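Local structure of putative tagatose-6-phosphate ketose/aldose isomerase (Escherichia coli, 3C3J) at residues L107-R112 and G144-N149. The protein is a putative isomerase of the SIS family, built from two SIS domains in one chain. Sequence-based numbering, arbitrary orientation.
Sequences LISFGR and GALYQN
The shortest polar bond here, 2.7 Å from Asn-149 N to Ala-145 O, ties together the opening turn of helix 145-151, whose Leu-146 reaches across to Ser-109 and Gly-111. One residue back, Gln-148 N bonds Gly-144 O at 2.9 Å, with Gly-144 at the N-cap. The meeting itself is apolar and rests on the two methyl groups of Leu-146. Its CG lies beside the backbone N, and CD1 runs on anti to CA (chi2 -178°), so the chain is stretched out with that methyl leading. CD1 comes down on the flat face of the Phe-110 to Gly-111 peptide almost straight above the nitrogen, 3.8 Å from Gly-111 N, and is 4.0 Å from Gly-111 CA. Gly-111 has no side chain on this side to hold the methyl off. The other branch, CD2, drops further back along the strand and meets Ser-109 at its CB, 3.9 Å away; the methylene rather than the hydroxyl does the touching. Leu-146 thus straddles two residues on one face of the strand, while Phe-110 between them sends its ring to the opposite face. The axes of strand 107-111 and helix 145-149 approach to 9.9 Å, their N-to-C directions 138° apart, so the helix runs roughly, not strictly, against the strand, an alpha/beta packing of the Rossmann-like kind seen in SIS domains.

Around this buried spot, Val-123 of helix 117-129 touches both Ser-109 and Leu-146, so two helices meet over the same face of the parallel sheet. On the other side, helix 174-187 receives Phe-110 through Met-179 and Cys-183. Strand 105-111 is central in the sheet, flanked by strands 55-59 and 133-139, and Thr-139 OG1 at the end of the latter hydrogen-bonds Gly-111 O.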
loop_
_atom_site.group_PDB
_atom_site.type_symbol
_atom_site.label_atom_id
_atom_site.label_comp_id
_atom_site.label_asym_id
_atom_site.label_seq_id
_atom_site.Cartn_x
_atom_site.Cartn_y
_atom_site.Cartn_z
ATOM N N LEU A 107 -9.347 -7.192 -17.264
ATOM C CA LEU A 107 -9.611 -6.290 -16.137
ATOM C C LEU A 107 -10.771 -6.828 -15.322
ATOM O O LEU A 107 -11.899 -6.958 -15.833
ATOM C CB LEU A 107 -9.928 -4.867 -16.617
ATOM C CG LEU A 107 -10.000 -3.782 -15.542
ATOM C CD1 LEU A 107 -8.620 -3.602 -14.847
ATOM C CD2 LEU A 107 -10.524 -2.460 -16.135
ATOM N N ILE A 108 -10.486 -7.146 -14.059
ATOM C CA ILE A 108 -11.509 -7.616 -13.126
ATOM C C ILE A 108 -11.951 -6.407 -12.286
ATOM O O ILE A 108 -11.186 -5.890 -11.474
ATOM C CB ILE A 108 -10.987 -8.750 -12.249
ATOM C CG1 ILE A 108 -10.507 -9.910 -13.127
ATOM C CG2 ILE A 108 -12.095 -9.243 -11.289
ATOM C CD1 ILE A 108 -9.527 -10.782 -12.425
ATOM N N SER A 109 -13.149 -5.906 -12.555
ATOM C CA SER A 109 -13.618 -4.650 -11.953
ATOM C C SER A 109 -14.609 -4.997 -10.849
ATOM O O SER A 109 -15.648 -5.576 -11.118
ATOM C CB SER A 109 -14.307 -3.768 -13.007
ATOM O OG SER A 109 -13.386 -3.167 -13.925
ATOM N N PHE A 110 -14.282 -4.645 -9.608
ATOM C CA PHE A 110 -15.190 -4.760 -8.479
ATOM C C PHE A 110 -15.964 -3.465 -8.262
ATOM O O PHE A 110 -15.386 -2.389 -8.218
ATOM C CB PHE A 110 -14.387 -5.080 -7.215
ATOM C CG PHE A 110 -13.659 -6.373 -7.283
ATOM C CD1 PHE A 110 -14.347 -7.569 -7.222
ATOM C CD2 PHE A 110 -12.271 -6.408 -7.405
ATOM C CE1 PHE A 110 -13.684 -8.776 -7.274
ATOM C CE2 PHE A 110 -11.590 -7.637 -7.467
ATOM C CZ PHE A 110 -12.299 -8.815 -7.406
ATOM N N GLY A 111 -17.274 -3.563 -8.106
ATOM C CA GLY A 111 -18.081 -2.392 -7.717
ATOM C C GLY A 111 -19.413 -2.819 -7.144
ATOM O O GLY A 111 -20.151 -3.596 -7.766
ATOM N N ARG A 112 -19.713 -2.345 -5.947
ATOM C CA ARG A 112 -20.991 -2.614 -5.307
ATOM C C ARG A 112 -22.139 -2.062 -6.169
ATOM O O ARG A 112 -22.993 -2.820 -6.616
ATOM C CB ARG A 112 -21.007 -2.039 -3.889
ATOM C CG ARG A 112 -22.390 -2.105 -3.235
ATOM C CD ARG A 112 -22.473 -1.488 -1.873
ATOM N NE ARG A 112 -21.748 -0.234 -1.688
ATOM C CZ ARG A 112 -21.765 0.466 -0.551
ATOM N NH1 ARG A 112 -22.536 0.097 0.462
ATOM N NH2 ARG A 112 -21.035 1.565 -0.434
ATOM N N GLY A 144 -26.469 -1.414 -12.758
ATOM C CA GLY A 144 -25.298 -0.552 -12.820
ATOM C C GLY A 144 -24.585 -0.625 -14.141
ATOM O O GLY A 144 -24.681 -1.598 -14.861
ATOM N N ALA A 145 -23.849 0.439 -14.443
ATOM C CA ALA A 145 -23.029 0.576 -15.636
ATOM C C ALA A 145 -22.057 -0.581 -15.834
ATOM O O ALA A 145 -21.982 -1.123 -16.931
ATOM C CB ALA A 145 -22.271 1.896 -15.557
ATOM N N LEU A 146 -21.344 -0.999 -14.778
ATOM C CA LEU A 146 -20.407 -2.111 -14.919
ATOM C C LEU A 146 -21.095 -3.331 -15.508
ATOM O O LEU A 146 -20.599 -3.936 -16.477
ATOM C CB LEU A 146 -19.759 -2.506 -13.575
ATOM C CG LEU A 146 -18.564 -1.747 -13.028
ATOM C CD1 LEU A 146 -18.085 -2.389 -11.668
ATOM C CD2 LEU A 146 -17.441 -1.633 -14.061
ATOM N N TYR A 147 -22.245 -3.696 -14.924
ATOM C CA TYR A 147 -22.947 -4.885 -15.372
ATOM C C TYR A 147 -23.498 -4.667 -16.791
ATOM O O TYR A 147 -23.289 -5.469 -17.684
ATOM C CB TYR A 147 -24.076 -5.272 -14.398
ATOM C CG TYR A 147 -24.589 -6.662 -14.652
ATOM C CD1 TYR A 147 -23.825 -7.764 -14.295
ATOM C CD2 TYR A 147 -25.820 -6.881 -15.285
ATOM C CE1 TYR A 147 -24.262 -9.046 -14.540
ATOM C CE2 TYR A 147 -26.273 -8.175 -15.540
ATOM C CZ TYR A 147 -25.481 -9.242 -15.157
ATOM O OH TYR A 147 -25.868 -10.528 -15.376
ATOM N N GLN A 148 -24.208 -3.571 -16.968
ATOM C CA GLN A 148 -24.898 -3.302 -18.246
ATOM C C GLN A 148 -23.926 -3.090 -19.425
ATOM O O GLN A 148 -24.127 -3.650 -20.521
ATOM C CB GLN A 148 -25.840 -2.125 -18.076
ATOM C CG GLN A 148 -27.072 -2.461 -17.255
ATOM C CD GLN A 148 -27.984 -3.490 -17.919
ATOM O OE1 GLN A 148 -28.108 -3.543 -19.154
ATOM N NE2 GLN A 148 -28.633 -4.301 -17.101
ATOM N N ASN A 149 -22.845 -2.344 -19.201
ATOM C CA ASN A 149 -21.869 -2.151 -20.277
ATOM C C ASN A 149 -21.252 -3.473 -20.671
ATOM O O ASN A 149 -21.025 -3.714 -21.853
ATOM C CB ASN A 149 -20.792 -1.151 -19.885
ATOM C CG ASN A 149 -21.335 0.252 -19.715
ATOM O OD1 ASN A 149 -22.334 0.620 -20.333
ATOM N ND2 ASN A 149 -20.693 1.042 -18.864
#